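Local coordinates for protein kynurenine formamidase (Bacillus anthracis, PDB 4CO9) that catalyses the zinc-dependent hydrolysis of N-formyl-L-kynurenine to L-kynurenine and formate in tryptophan degradation, at residues Y78-I84 with D184-I190; R83-V87 with L98-L103; I133-S138 with Q165-I171. All blocks are in the same frame, centred on the assembly; numbering follows the deposited sequence.

Interaction 1: Y78-I84 with D184-I190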
loop_
_atom_site.group_PDB
_atom_site.type_symbol
_atom_site.label_atom_id
_atom_site.label_comp_id
_atom_site.label_asym_id
_atom_site.label_seq_id
_atom_site.Cartn_x
_atom_site.Cartn_y
_atom_site.Cartn_z
ATOM N N TYR C 78 -4.174 10.968 -2.310
ATOM C CA TYR C 78 -4.615 9.577 -2.361
ATOM C C TYR C 78 -5.478 9.129 -1.174
ATOM O O TYR C 78 -5.786 7.946 -1.064
ATOM C CB TYR C 78 -3.390 8.671 -2.494
ATOM C CG TYR C 78 -2.602 8.946 -3.738
ATOM C CD1 TYR C 78 -2.962 8.363 -4.947
ATOM C CD2 TYR C 78 -1.528 9.825 -3.730
ATOM C CE1 TYR C 78 -2.250 8.624 -6.113
ATOM C CE2 TYR C 78 -0.814 10.100 -4.887
ATOM C CZ TYR C 78 -1.179 9.489 -6.082
ATOM O OH TYR C 78 -0.477 9.751 -7.244
ATOM N N VAL C 79 -5.847 10.062 -0.285
ATOM C CA VAL C 79 -6.748 9.765 0.816
ATOM C C VAL C 79 -7.786 10.873 0.922
ATOM O O VAL C 79 -7.429 12.039 1.076
ATOM C CB VAL C 79 -6.003 9.682 2.164
ATOM C CG1 VAL C 79 -6.960 9.258 3.275
ATOM C CG2 VAL C 79 -4.839 8.697 2.080
ATOM N N GLY C 80 -9.062 10.507 0.912
ATOM C CA GLY C 80 -10.114 11.484 1.169
ATOM C C GLY C 80 -11.380 11.240 0.378
ATOM O O GLY C 80 -11.512 10.208 -0.289
ATOM N N PRO C 81 -12.334 12.188 0.466
ATOM C CA PRO C 81 -13.631 12.053 -0.180
ATOM C C PRO C 81 -13.494 11.758 -1.658
ATOM O O PRO C 81 -12.634 12.333 -2.330
ATOM C CB PRO C 81 -14.278 13.429 0.046
ATOM C CG PRO C 81 -13.682 13.896 1.322
ATOM C CD PRO C 81 -12.254 13.425 1.270
ATOM N N THR C 82 -14.331 10.850 -2.136
ATOM C CA THR C 82 -14.334 10.440 -3.530
ATOM C C THR C 82 -15.760 10.228 -3.968
ATOM O O THR C 82 -16.619 9.859 -3.168
ATOM C CB THR C 82 -13.561 9.120 -3.871
ATOM O OG1 THR C 82 -13.373 9.009 -5.291
ATOM C CG2 THR C 82 -14.322 7.884 -3.455
ATOM N N ARG C 83 -16.014 10.504 -5.240
ATOM C CA ARG C 83 -17.291 10.221 -5.844
ATOM C C ARG C 83 -17.109 9.117 -6.868
ATOM O O ARG C 83 -16.128 9.114 -7.603
ATOM C CB ARG C 83 -17.850 11.473 -6.523
ATOM C CG ARG C 83 -19.104 11.135 -7.290
ATOM C CD ARG C 83 -20.422 11.347 -6.567
ATOM N NE ARG C 83 -20.500 12.566 -5.761
ATOM C CZ ARG C 83 -20.919 13.741 -6.214
ATOM N NH1 ARG C 83 -21.297 13.884 -7.479
ATOM N NH2 ARG C 83 -20.976 14.780 -5.390
ATOM N N ILE C 84 -18.061 8.192 -6.921
ATOM C CA ILE C 84 -18.059 7.122 -7.904
ATOM C C ILE C 84 -19.265 7.248 -8.837
ATOM O O ILE C 84 -20.397 7.413 -8.371
ATOM C CB ILE C 84 -18.094 5.753 -7.212
ATOM C CG1 ILE C 84 -16.922 5.659 -6.219
ATOM C CG2 ILE C 84 -18.068 4.630 -8.234
ATOM C CD1 ILE C 84 -16.775 4.314 -5.554
ATOM N N ASP C 184 -22.857 3.547 -6.907
ATOM C CA ASP C 184 -22.489 4.931 -7.156
ATOM C C ASP C 184 -22.662 5.746 -5.894
ATOM O O ASP C 184 -23.489 5.419 -5.043
ATOM C CB ASP C 184 -23.371 5.550 -8.242
ATOM C CG ASP C 184 -23.141 4.952 -9.605
ATOM O OD1 ASP C 184 -22.087 4.335 -9.850
ATOM O OD2 ASP C 184 -24.008 5.158 -10.476
ATOM N N GLY C 185 -21.910 6.829 -5.777
ATOM C CA GLY C 185 -22.105 7.743 -4.674
ATOM C C GLY C 185 -20.818 8.207 -4.043
ATOM O O GLY C 185 -19.746 8.159 -4.662
ATOM N N ASP C 186 -20.939 8.640 -2.792
ATOM C CA ASP C 186 -19.861 9.270 -2.081
ATOM C C ASP C 186 -19.231 8.347 -1.062
ATOM O O ASP C 186 -19.920 7.653 -0.312
ATOM C CB ASP C 186 -20.350 10.538 -1.397
ATOM C CG ASP C 186 -20.564 11.668 -2.380
ATOM O OD1 ASP C 186 -19.855 11.730 -3.418
ATOM O OD2 ASP C 186 -21.428 12.501 -2.105
ATOM N N TYR C 187 -17.906 8.363 -1.044
ATOM C CA TYR C 187 -17.138 7.515 -0.176
ATOM C C TYR C 187 -15.921 8.274 0.294
ATOM O O TYR C 187 -15.614 9.361 -0.208
ATOM C CB TYR C 187 -16.656 6.287 -0.943
ATOM C CG TYR C 187 -17.734 5.384 -1.462
ATOM C CD1 TYR C 187 -18.408 5.675 -2.651
ATOM C CD2 TYR C 187 -18.058 4.211 -0.795
ATOM C CE1 TYR C 187 -19.380 4.824 -3.139
ATOM C CE2 TYR C 187 -19.032 3.364 -1.265
ATOM C CZ TYR C 187 -19.684 3.664 -2.437
ATOM O OH TYR C 187 -20.664 2.813 -2.882
ATOM N N GLU C 188 -15.224 7.692 1.258
ATOM C CA GLU C 188 -13.850 8.057 1.535
ATOM C C GLU C 188 -12.977 7.015 0.852
ATOM O O GLU C 188 -13.279 5.826 0.913
ATOM C CB GLU C 188 -13.600 8.108 3.042
ATOM C CG GLU C 188 -14.259 9.317 3.708
ATOM C CD GLU C 188 -13.386 10.550 3.705
ATOM O OE1 GLU C 188 -12.349 10.531 3.043
ATOM O OE2 GLU C 188 -13.757 11.569 4.321
ATOM N N LEU C 189 -11.943 7.471 0.150
ATOM C CA LEU C 189 -11.019 6.587 -0.581
ATOM C C LEU C 189 -9.669 6.576 0.118
ATOM O O LEU C 189 -9.223 7.597 0.632
ATOM C CB LEU C 189 -10.803 7.089 -2.013
ATOM C CG LEU C 189 -9.739 6.413 -2.891
ATOM C CD1 LEU C 189 -10.078 4.962 -3.195
ATOM C CD2 LEU C 189 -9.575 7.188 -4.196
ATOM N N ILE C 190 -9.035 5.409 0.134
ATOM C CA ILE C 190 -7.613 5.283 0.444
ATOM C C ILE C 190 -6.974 4.495 -0.696
ATOM O O ILE C 190 -7.424 3.395 -1.030
ATOM C CB ILE C 190 -7.368 4.521 1.754
ATOM C CG1 ILE C 190 -8.072 5.224 2.931
ATOM C CG2 ILE C 190 -5.870 4.403 2.024
ATOM C CD1 ILE C 190 -8.132 4.380 4.183
#
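Thr-82 and Tyr-187 form a hydrogen-bonded pair in the middle of two antiparallel strands. Thr-82 N donates to Tyr-187 O at 2.8 Å, and Tyr-187 N donates back to Thr-82 O. Gly-80 with Leu-189 and Ile-84 with Gly-185 are bonded twice in the same way. Both glycines have backbone angles that would press a CB against the preceding carbonyl.

The tight side carries Thr-82, Ile-84, Tyr-187 and Leu-189. In the conformer of Thr-82 described here, CG2 rests against Tyr-187 CB at 3.8 Å and also meets Leu-189 CB. OG1 stands anti to the backbone N (chi1 -166°) and makes a weak hydrogen bond to Arg-108 O. Ile-84 and Tyr-187 cross at about a right angle. The CD1 of Ile-84 meets Tyr-187 CE1 obliquely at 3.6 Å. Ile-208 of the next strand packs on Ile-84, Tyr-187 and Leu-189. The ring hydroxyl of Tyr-187 is bonded to Ala-183 O.

The other side is looser and more exposed over most of its length. It bears Val-79, Pro-81, Arg-83, Asp-186, Glu-188 and Ile-190. Glu-188 and Pro-81 lie side by side, though the exact place of the carboxylate is doubtful. Val-79 and Ile-190 also lie side by side, and at this end the second subunit adds Trp-8 and its own Ile-190.

The polar link on this side is a salt bridge. Arg-83 NE meets Asp-186 OD1 at 2.6 Å, on the syn side but tilted out of the carboxylate plane, and in the guanidinium plane. The two flat groups are turned 50° apart, and a single oxygen does the work. The short ion pair probably favours the ionised form of Asp-186 and limits rotation of the arginine head.

Interaction 2: R83-V87 with L98-L103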
loop_
_atom_site.group_PDB
_atom_site.type_symbol
_atom_site.label_atom_id
_atom_site.label_comp_id
_atom_site.label_asym_id
_atom_site.label_seq_id
_atom_site.Cartn_x
_atom_site.Cartn_y
_atom_site.Cartn_z
ATOM N N ARG C 83 -16.014 10.504 -5.240
ATOM C CA ARG C 83 -17.291 10.221 -5.844
ATOM C C ARG C 83 -17.109 9.117 -6.868
ATOM O O ARG C 83 -16.128 9.114 -7.603
ATOM C CB ARG C 83 -17.850 11.473 -6.523
ATOM C CG ARG C 83 -19.104 11.135 -7.290
ATOM C CD ARG C 83 -20.422 11.347 -6.567
ATOM N NE ARG C 83 -20.500 12.566 -5.761
ATOM C CZ ARG C 83 -20.919 13.741 -6.214
ATOM N NH1 ARG C 83 -21.297 13.884 -7.479
ATOM N NH2 ARG C 83 -20.976 14.780 -5.390
ATOM N N ILE C 84 -18.061 8.192 -6.921
ATOM C CA ILE C 84 -18.059 7.122 -7.904
ATOM C C ILE C 84 -19.265 7.248 -8.837
ATOM O O ILE C 84 -20.397 7.413 -8.371
ATOM C CB ILE C 84 -18.094 5.753 -7.212
ATOM C CG1 ILE C 84 -16.922 5.659 -6.219
ATOM C CG2 ILE C 84 -18.068 4.630 -8.234
ATOM C CD1 ILE C 84 -16.775 4.314 -5.554
ATOM N N ILE C 85 -19.008 7.182 -10.141
ATOM C CA ILE C 85 -20.045 7.327 -11.157
ATOM C C ILE C 85 -19.941 6.237 -12.187
ATOM O O ILE C 85 -18.876 5.638 -12.384
ATOM C CB ILE C 85 -20.011 8.700 -11.878
ATOM C CG1 ILE C 85 -18.708 8.904 -12.633
ATOM C CG2 ILE C 85 -20.255 9.830 -10.879
ATOM C CD1 ILE C 85 -18.667 10.166 -13.476
ATOM N N ASP C 86 -21.060 5.992 -12.846
ATOM C CA ASP C 86 -21.152 4.983 -13.880
ATOM C C ASP C 86 -20.994 5.608 -15.262
ATOM O O ASP C 86 -21.769 6.480 -15.655
ATOM C CB ASP C 86 -22.446 4.187 -13.793
ATOM C CG ASP C 86 -22.395 2.928 -14.622
ATOM O OD1 ASP C 86 -22.570 3.018 -15.852
ATOM O OD2 ASP C 86 -22.136 1.847 -14.042
ATOM N N VAL C 87 -20.001 5.125 -16.004
ATOM C CA VAL C 87 -19.778 5.534 -17.390
ATOM C C VAL C 87 -19.649 4.292 -18.277
ATOM O O VAL C 87 -18.843 4.253 -19.198
ATOM C CB VAL C 87 -18.557 6.447 -17.527
ATOM C CG1 VAL C 87 -18.857 7.813 -16.923
ATOM C CG2 VAL C 87 -17.330 5.840 -16.859
ATOM N N LEU C 98 -19.151 13.738 -19.117
ATOM C CA LEU C 98 -19.115 14.069 -17.692
ATOM C C LEU C 98 -19.958 15.296 -17.332
ATOM O O LEU C 98 -20.247 15.524 -16.153
ATOM C CB LEU C 98 -17.680 14.283 -17.226
ATOM C CG LEU C 98 -16.756 13.061 -17.301
ATOM C CD1 LEU C 98 -15.479 13.368 -16.544
ATOM C CD2 LEU C 98 -17.408 11.800 -16.743
ATOM N N GLU C 99 -20.366 16.072 -18.336
ATOM C CA GLU C 99 -21.208 17.256 -18.106
ATOM C C GLU C 99 -22.544 16.897 -17.453
ATOM O O GLU C 99 -23.087 17.699 -16.718
ATOM C CB GLU C 99 -21.454 18.012 -19.419
ATOM C CG GLU C 99 -20.309 18.940 -19.815
ATOM C CD GLU C 99 -20.519 19.631 -21.159
ATOM O OE1 GLU C 99 -21.365 19.182 -21.971
ATOM O OE2 GLU C 99 -19.830 20.643 -21.395
ATOM N N LYS C 100 -23.063 15.698 -17.703
ATOM C CA LYS C 100 -24.341 15.280 -17.113
ATOM C C LYS C 100 -24.272 14.966 -15.611
ATOM O O LYS C 100 -25.303 14.766 -14.971
ATOM C CB LYS C 100 -24.947 14.074 -17.847
ATOM C CG LYS C 100 -24.315 12.731 -17.560
ATOM C CD LYS C 100 -25.160 11.583 -18.097
ATOM C CE LYS C 100 -24.860 10.298 -17.351
ATOM N NZ LYS C 100 -25.638 9.134 -17.849
ATOM N N PHE C 101 -23.072 14.918 -15.046
ATOM C CA PHE C 101 -22.916 14.627 -13.625
ATOM C C PHE C 101 -22.733 15.908 -12.828
ATOM O O PHE C 101 -22.166 16.882 -13.298
ATOM C CB PHE C 101 -21.749 13.664 -13.414
ATOM C CG PHE C 101 -21.956 12.332 -14.068
ATOM C CD1 PHE C 101 -22.664 11.338 -13.428
ATOM C CD2 PHE C 101 -21.460 12.084 -15.344
ATOM C CE1 PHE C 101 -22.866 10.111 -14.030
ATOM C CE2 PHE C 101 -21.653 10.858 -15.953
ATOM C CZ PHE C 101 -22.359 9.869 -15.288
ATOM N N HIS C 102 -23.270 15.917 -11.627
ATOM C CA HIS C 102 -23.121 17.034 -10.733
ATOM C C HIS C 102 -21.872 16.789 -9.882
ATOM O O HIS C 102 -21.920 16.041 -8.928
ATOM C CB HIS C 102 -24.381 17.199 -9.877
ATOM C CG HIS C 102 -24.360 18.442 -9.053
ATOM N ND1 HIS C 102 -23.743 18.501 -7.824
ATOM C CD2 HIS C 102 -24.822 19.692 -9.302
ATOM C CE1 HIS C 102 -23.844 19.727 -7.340
ATOM N NE2 HIS C 102 -24.496 20.470 -8.218
ATOM N N LEU C 103 -20.773 17.452 -10.215
ATOM C CA LEU C 103 -19.447 17.130 -9.638
ATOM C C LEU C 103 -18.864 18.277 -8.847
ATOM O O LEU C 103 -17.663 18.287 -8.577
ATOM C CB LEU C 103 -18.483 16.785 -10.770
ATOM C CG LEU C 103 -18.800 15.544 -11.596
ATOM C CD1 LEU C 103 -17.904 15.478 -12.824
ATOM C CD2 LEU C 103 -18.630 14.296 -10.749
HETATM O O HOH W 1 -21.547 17.345 -6.256
HETATM O O HOH W 2 -22.749 7.678 -18.115
#
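The Phe-101 ring lies between Ile-85 on one face and Lys-100 on the other. Ile-85 CD1 sits 3.8 Å from the ring centroid and only 8° off the normal, a CH-pi contact over the ring centre. The CG of Lys-100 lies over the opposite face, offset toward the rim. Leu-98 CA is at the ring edge, in plane. Asp-86 O approaches Phe-101 CZ obliquely at 3.5 Å.

The second flat group is the Arg-83 guanidinium. Its edge receives His-102 O and a water, both in its plane. NH1 donates to His-102 O at 2.7 Å with an angle of 158° at the hydrogen. NH2 donates to the water, which in turn donates to His-102 O and also bonds His-102 ND1. The carbonyl is thus bound directly and through water. NE is taken by Asp-186, so bonds on several sides fix the head group.

Ile-85 holds CG1 between its backbone N and carbonyl carbon (chi1 62°). This rotation carries CD1 to the ring centre and leaves CG2 at the ring rim, 3.8 Å from Phe-101 CD1. CD1 also touches Leu-98 CD2 at 3.9 Å, where the two side chains cross at about a right angle. Val-87 CG1 fills in beside Leu-98 CD2 and Phe-101 CE2. At the outer end a second water donates to Asp-86 O and takes a weak bond from Lys-100 NZ.

Leu-98 to Phe-101 form a type I beta turn, closed by Phe-101 N to Leu-98 O at 3.1 Å. The turn begins at the last residue of helix 95-98 and packs against strand 81-86. The link between the parallel, adjacent strands 81-86 and 108-112 is a beta-alpha-beta crossover, here with a short helix and with strand 92-93 within it.

Interaction 3: I133-S138 with Q165-I171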
loop_
_atom_site.group_PDB
_atom_site.type_symbol
_atom_site.label_atom_id
_atom_site.label_comp_id
_atom_site.label_asym_id
_atom_site.label_seq_id
_atom_site.Cartn_x
_atom_site.Cartn_y
_atom_site.Cartn_z
ATOM N N ILE C 133 -11.020 15.964 -21.029
ATOM C CA ILE C 133 -11.467 15.657 -19.685
ATOM C C ILE C 133 -10.635 16.408 -18.631
ATOM O O ILE C 133 -11.149 16.757 -17.571
ATOM C CB ILE C 133 -11.419 14.130 -19.445
ATOM C CG1 ILE C 133 -12.418 13.713 -18.380
ATOM C CG2 ILE C 133 -10.015 13.681 -19.048
ATOM C CD1 ILE C 133 -12.520 12.212 -18.229
ATOM N N ALA C 134 -9.363 16.672 -18.933
ATOM C CA ALA C 134 -8.423 17.191 -17.940
ATOM C C ALA C 134 -8.652 18.645 -17.503
ATOM O O ALA C 134 -8.734 18.911 -16.302
ATOM C CB ALA C 134 -6.987 16.992 -18.404
ATOM N N PRO C 135 -8.761 19.593 -18.454
ATOM C CA PRO C 135 -9.135 20.953 -18.024
ATOM C C PRO C 135 -10.494 20.998 -17.329
ATOM O O PRO C 135 -10.666 21.729 -16.358
ATOM C CB PRO C 135 -9.193 21.755 -19.335
ATOM C CG PRO C 135 -8.554 20.897 -20.376
ATOM C CD PRO C 135 -8.666 19.476 -19.919
ATOM N N PHE C 136 -11.452 20.229 -17.835
ATOM C CA PHE C 136 -12.790 20.143 -17.248
ATOM C C PHE C 136 -12.747 19.719 -15.781
ATOM O O PHE C 136 -13.306 20.387 -14.920
ATOM C CB PHE C 136 -13.641 19.143 -18.034
ATOM C CG PHE C 136 -15.024 18.963 -17.486
ATOM C CD1 PHE C 136 -15.968 19.965 -17.632
ATOM C CD2 PHE C 136 -15.388 17.790 -16.821
ATOM C CE1 PHE C 136 -17.253 19.810 -17.133
ATOM C CE2 PHE C 136 -16.673 17.631 -16.320
ATOM C CZ PHE C 136 -17.606 18.643 -16.483
ATOM N N LEU C 137 -12.091 18.596 -15.510
ATOM C CA LEU C 137 -11.995 18.076 -14.145
ATOM C C LEU C 137 -11.177 18.984 -13.235
ATOM O O LEU C 137 -11.546 19.224 -12.087
ATOM C CB LEU C 137 -11.376 16.671 -14.152
ATOM C CG LEU C 137 -12.214 15.581 -14.818
ATOM C CD1 LEU C 137 -11.449 14.269 -14.815
ATOM C CD2 LEU C 137 -13.561 15.417 -14.140
ATOM N N SER C 138 -10.068 19.473 -13.751
ATOM C CA SER C 138 -9.182 20.344 -12.997
ATOM C C SER C 138 -9.867 21.626 -12.563
ATOM O O SER C 138 -9.701 22.083 -11.427
ATOM C CB SER C 138 -7.954 20.679 -13.842
ATOM O OG SER C 138 -7.082 21.574 -13.172
ATOM N N GLN C 165 -2.046 14.924 -20.297
ATOM C CA GLN C 165 -2.924 16.048 -20.012
ATOM C C GLN C 165 -3.405 16.028 -18.569
ATOM O O GLN C 165 -3.489 17.079 -17.927
ATOM C CB GLN C 165 -4.094 16.097 -20.993
ATOM C CG GLN C 165 -3.693 16.581 -22.380
ATOM C CD GLN C 165 -3.006 17.937 -22.332
ATOM O OE1 GLN C 165 -3.559 18.905 -21.815
ATOM N NE2 GLN C 165 -1.784 18.004 -22.847
ATOM N N LEU C 166 -3.703 14.837 -18.055
ATOM C CA LEU C 166 -4.143 14.717 -16.672
ATOM C C LEU C 166 -3.090 15.266 -15.731
ATOM O O LEU C 166 -3.371 16.171 -14.936
ATOM C CB LEU C 166 -4.489 13.265 -16.319
ATOM C CG LEU C 166 -5.783 12.748 -16.935
ATOM C CD1 LEU C 166 -5.896 11.234 -16.786
ATOM C CD2 LEU C 166 -6.994 13.435 -16.330
ATOM N N PHE C 167 -1.864 14.776 -15.845
ATOM C CA PHE C 167 -0.821 15.265 -14.954
ATOM C C PHE C 167 -0.466 16.749 -15.214
ATOM O O PHE C 167 -0.132 17.467 -14.270
ATOM C CB PHE C 167 0.390 14.314 -14.844
ATOM C CG PHE C 167 0.300 13.339 -13.666
ATOM C CD1 PHE C 167 0.582 13.758 -12.377
ATOM C CD2 PHE C 167 -0.071 12.011 -13.851
ATOM C CE1 PHE C 167 0.515 12.876 -11.304
ATOM C CE2 PHE C 167 -0.137 11.121 -12.779
ATOM C CZ PHE C 167 0.159 11.557 -11.508
ATOM N N LYS C 168 -0.604 17.221 -16.452
ATOM C CA LYS C 168 -0.420 18.654 -16.756
ATOM C C LYS C 168 -1.389 19.512 -15.944
ATOM O O LYS C 168 -1.105 20.676 -15.669
ATOM C CB LYS C 168 -0.655 18.902 -18.240
ATOM C CG LYS C 168 -0.081 20.192 -18.812
ATOM C CD LYS C 168 -0.517 20.392 -20.267
ATOM C CE LYS C 168 0.623 20.847 -21.171
ATOM N NZ LYS C 168 1.230 22.117 -20.731
ATOM N N HIS C 169 -2.546 18.946 -15.610
ATOM C CA HIS C 169 -3.576 19.646 -14.846
ATOM C C HIS C 169 -3.654 19.189 -13.393
ATOM O O HIS C 169 -4.673 19.369 -12.742
ATOM C CB HIS C 169 -4.927 19.474 -15.523
ATOM C CG HIS C 169 -5.039 20.212 -16.817
ATOM N ND1 HIS C 169 -4.613 19.679 -18.013
ATOM C CD2 HIS C 169 -5.520 21.447 -17.100
ATOM C CE1 HIS C 169 -4.832 20.550 -18.981
ATOM N NE2 HIS C 169 -5.380 21.632 -18.454
ATOM N N SER C 170 -2.567 18.598 -12.909
ATOM C CA SER C 170 -2.427 18.170 -11.529
ATOM C C SER C 170 -3.408 17.071 -11.121
ATOM O O SER C 170 -3.720 16.942 -9.949
ATOM C CB SER C 170 -2.527 19.376 -10.581
ATOM O OG SER C 170 -1.395 20.202 -10.746
ATOM N N ILE C 171 -3.860 16.279 -12.093
ATOM C CA ILE C 171 -4.765 15.173 -11.828
ATOM C C ILE C 171 -3.978 13.868 -11.840
ATOM O O ILE C 171 -3.384 13.495 -12.841
ATOM C CB ILE C 171 -5.880 15.058 -12.866
ATOM C CG1 ILE C 171 -6.656 16.369 -12.940
ATOM C CG2 ILE C 171 -6.801 13.894 -12.519
ATOM C CD1 ILE C 171 -7.647 16.427 -14.079
#
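His-169 lays one face of its ring on the backbone of the neighbouring helix. Pro-135 N lies 3.9 Å above the ring, over its centre, and Ala-134 C is above the rim. Pro-135 CG closes in on His-169 NE2 at 3.8 Å. Ala-134 CB comes between the two segments, 3.5 Å from Gln-165 O and close to His-169 ND1. Further along, Ile-171 CD1 rests on the helix 133-140 backbone, 3.5 Å from Ala-134 O, and touches Leu-137 CB. Leu-166 CD2 touches Ala-134 CB and Ile-133 CG2. Ser-138 OG makes a weak hydrogen bond to His-169 O at 3.3 Å.

The histidine is held by the helix it follows. ND1 donates to Gln-165 O at 2.8 Å, with the acceptor in the ring plane and an angle of 167° at the hydrogen. Chi1 of -70° places CG beside the backbone N, from where ND1 can reach back over one helical turn.

Helix 161-168 ends here in a Schellman motif. Ser-170, with positive phi, is its C-prime residue. Ile-171 N bonds Leu-166 O at 2.9 Å, and Ser-170 N bonds Phe-167 O. Leu-166 O also accepts from His-169 N, which reaches it from the opposite face of the carbonyl plane. The reversal turns Ile-171 back toward helix 133-140 and leads into strand 172-175.

Beneath, Leu-137, Leu-166 and Ile-171 all rest on Ile-145 of strand 144-147. Leu-98 of helix 95-98 also packs on Ile-133 and Leu-137. The side chain of Leu-166 is about 6 Å from that of the zinc ligand His-163.

In the fold
Interactions 1 and 2 both use strand 81-86 and share Arg-83 and Ile-84, with centres 13 Å apart. Arg-83 joins them through its two polar partners, one in each. They also touch where Asp-184 OD1 lies 3.6 Å from Asp-86 N. Interaction 2 meets interaction 3 through Leu-98, whose CD1 is 3.6 Å from Ile-133 CG1. Interactions 1 and 3 do not touch; their nearest atoms are about 5 Å apart. In the chain, 133-138 and 165-171 fall inside the loop closed by interaction 1. Interaction 3 is near the zinc site, with the side chain of Leu-166 about 8 Å from a zinc ion. In interaction 1, the side chain of Tyr-78 is about 11 Å from a zinc ion, while interaction 2 lies away from the site.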